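Local coordinates for Lin1840 protein (PDB 4ZOC) that probably hydrolyses terminal, non-reducing beta-D-glucosyl residues with release of beta-D-glucose, as a family 3 glycoside hydrolase linked to beta-1,2-glucan metabolism, at residues Thr114-Ala119 with Met168-Gln173. The protein carries 2 engineered substitutions. Numbering follows the deposited sequence.
Sequences TVRVMA and MVDGYQ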
loop_
_atom_site.group_PDB
_atom_site.type_symbol
_atom_site.label_atom_id
_atom_site.label_comp_id
_atom_site.label_asym_id
_atom_site.label_seq_id
_atom_site.Cartn_x
_atom_site.Cartn_y
_atom_site.Cartn_z
ATOM N N THR A 114 -0.328 -9.357 31.866
ATOM C CA THR A 114 0.335 -8.076 31.865
ATOM C C THR A 114 -0.583 -6.962 31.375
ATOM O O THR A 114 -0.629 -5.901 31.951
ATOM C CB THR A 114 1.651 -8.106 31.064
ATOM O OG1 THR A 114 2.589 -8.974 31.696
ATOM C CG2 THR A 114 2.316 -6.741 30.796
ATOM N N VAL A 115 -1.249 -7.192 30.227
ATOM C CA VAL A 115 -2.155 -6.183 29.669
ATOM C C VAL A 115 -3.373 -5.938 30.557
ATOM O O VAL A 115 -3.761 -4.792 30.769
ATOM C CB VAL A 115 -2.510 -6.599 28.240
ATOM C CG1 VAL A 115 -3.574 -5.724 27.699
ATOM C CG2 VAL A 115 -1.187 -6.601 27.437
ATOM N N ARG A 116 -3.956 -6.980 31.122
ATOM C CA ARG A 116 -5.049 -6.761 32.061
ATOM C C ARG A 116 -4.641 -5.940 33.298
ATOM O O ARG A 116 -5.353 -5.048 33.741
ATOM C CB ARG A 116 -5.611 -8.114 32.484
ATOM C CG ARG A 116 -6.926 -8.027 33.300
ATOM C CD ARG A 116 -7.234 -9.343 34.064
ATOM N NE ARG A 116 -6.280 -9.511 35.146
ATOM C CZ ARG A 116 -6.277 -8.846 36.276
ATOM N NH1 ARG A 116 -7.271 -7.974 36.557
ATOM N NH2 ARG A 116 -5.310 -9.042 37.167
ATOM N N VAL A 117 -3.493 -6.266 33.882
ATOM C CA VAL A 117 -3.006 -5.511 35.025
ATOM C C VAL A 117 -2.748 -4.045 34.683
ATOM O O VAL A 117 -3.089 -3.156 35.446
ATOM C CB VAL A 117 -1.730 -6.153 35.618
ATOM C CG1 VAL A 117 -1.037 -5.213 36.606
ATOM C CG2 VAL A 117 -2.078 -7.488 36.268
ATOM N N MET A 118 -2.134 -3.816 33.519
ATOM C CA MET A 118 -1.948 -2.467 33.057
ATOM C C MET A 118 -3.298 -1.737 33.080
ATOM O O MET A 118 -3.415 -0.606 33.613
ATOM C CB MET A 118 -1.321 -2.409 31.679
ATOM C CG MET A 118 -1.128 -0.992 31.105
ATOM S SD MET A 118 -2.541 -0.151 30.423
ATOM C CE MET A 118 -2.995 -1.115 29.027
ATOM N N ALA A 119 -4.320 -2.324 32.443
ATOM C CA ALA A 119 -5.602 -1.631 32.369
ATOM C C ALA A 119 -6.278 -1.475 33.748
ATOM O O ALA A 119 -6.910 -0.453 34.037
ATOM C CB ALA A 119 -6.453 -2.388 31.419
ATOM N N MET A 168 -7.463 -5.989 27.892
ATOM C CA MET A 168 -7.551 -4.573 28.313
ATOM C C MET A 168 -8.954 -4.216 28.769
ATOM O O MET A 168 -9.147 -3.598 29.842
ATOM C CB MET A 168 -7.168 -3.648 27.194
ATOM C CG MET A 168 -5.719 -3.447 26.941
ATOM S SD MET A 168 -5.357 -1.838 26.108
ATOM C CE MET A 168 -3.817 -2.452 25.456
ATOM N N VAL A 169 -9.944 -4.666 27.992
ATOM C CA VAL A 169 -11.357 -4.393 28.349
ATOM C C VAL A 169 -11.665 -4.977 29.744
ATOM O O VAL A 169 -12.257 -4.314 30.593
ATOM C CB VAL A 169 -12.305 -4.951 27.287
ATOM C CG1 VAL A 169 -13.771 -4.891 27.786
ATOM C CG2 VAL A 169 -12.162 -4.188 25.989
ATOM N N ASP A 170 -11.243 -6.226 29.975
ATOM C CA ASP A 170 -11.444 -6.890 31.258
ATOM C C ASP A 170 -10.741 -6.095 32.397
ATOM O O ASP A 170 -11.301 -5.862 33.456
ATOM C CB ASP A 170 -10.901 -8.293 31.157
ATOM C CG ASP A 170 -11.159 -9.113 32.403
ATOM O OD1 ASP A 170 -12.187 -8.903 33.108
ATOM O OD2 ASP A 170 -10.317 -10.007 32.674
ATOM N N GLY A 171 -9.512 -5.670 32.148
ATOM C CA GLY A 171 -8.760 -4.870 33.120
ATOM C C GLY A 171 -9.427 -3.553 33.473
ATOM O O GLY A 171 -9.530 -3.147 34.678
ATOM N N TYR A 172 -9.921 -2.855 32.459
ATOM C CA TYR A 172 -10.565 -1.518 32.714
ATOM C C TYR A 172 -11.903 -1.689 33.412
ATOM O O TYR A 172 -12.177 -0.995 34.366
ATOM C CB TYR A 172 -10.804 -0.734 31.419
ATOM C CG TYR A 172 -9.558 -0.251 30.665
ATOM C CD1 TYR A 172 -8.590 0.502 31.293
ATOM C CD2 TYR A 172 -9.437 -0.418 29.274
ATOM C CE1 TYR A 172 -7.508 0.998 30.603
ATOM C CE2 TYR A 172 -8.304 0.056 28.606
ATOM C CZ TYR A 172 -7.357 0.771 29.269
ATOM O OH TYR A 172 -6.250 1.257 28.592
ATOM N N GLN A 173 -12.726 -2.604 32.892
ATOM C CA GLN A 173 -14.119 -2.644 33.254
ATOM C C GLN A 173 -14.438 -3.630 34.372
ATOM O O GLN A 173 -15.450 -3.501 35.064
ATOM C CB GLN A 173 -14.984 -3.001 32.019
ATOM C CG GLN A 173 -14.832 -2.075 30.841
ATOM C CD GLN A 173 -15.879 -2.204 29.790
ATOM O OE1 GLN A 173 -16.159 -1.222 29.074
ATOM N NE2 GLN A 173 -16.458 -3.382 29.640
HETATM O O HOH W 1 -10.083 -7.487 35.564
#
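Ala-119 sets its methyl over one face of the Tyr-172 ring, a CH-pi contact between neighbouring helices of the TIM-barrel domain. Its CB lies 3.6 Å from the ring centroid of Tyr-172 and 14° off the ring normal, which identifies a face approach, displaced slightly toward the rim. Tyr-172 has CG anti to its carbonyl carbon, and its hydroxyl is hydrogen-bonded to Ser-136, just beyond the barrel strand 133-134, which anchors the far end of the ring. The two helices, 112-128 and 158-173, precede and follow that strand in the chain. They run in roughly the same direction, 31° apart, with the axes of their short segments approaching to 7.0 Å. The close approach is allowed at Gly-171, which has no side chain to occupy the place where Arg-116 O and Ala-119 CB already are. Its CA meets Arg-116 O at 3.5 Å in a CA-H...O contact, while CG of Arg-116 packs over the glycine backbone. Toward the N-terminal end, Val-115 CG1, anti to its own backbone N (chi1 172°), presses on Met-168 CG at 3.2 Å, tighter than normal carbon-carbon contact. Met-168 extends beyond CG and crosses Met-118 obliquely; the latter bends at chi2 and chi3, bringing its CE to 3.8 Å from Met-168 SD. Leu-106 of helix 103-108 touches both Val-115 and Met-118, extending this apolar patch. No direct hydrogen bond joins the segments. The guanidinium of Arg-116 forms salt bridges within its own helix, with Glu-113 and Glu-120, whereas Asp-170 OD2 lies against the aliphatic part of Arg-116, 3.4 Å from its CD, and makes no charged contact with NE. Across the polar margin the link is a single water, which accepts from Arg-116 NH1 and donates to the backbone O of Asp-170 at 2.9 Å.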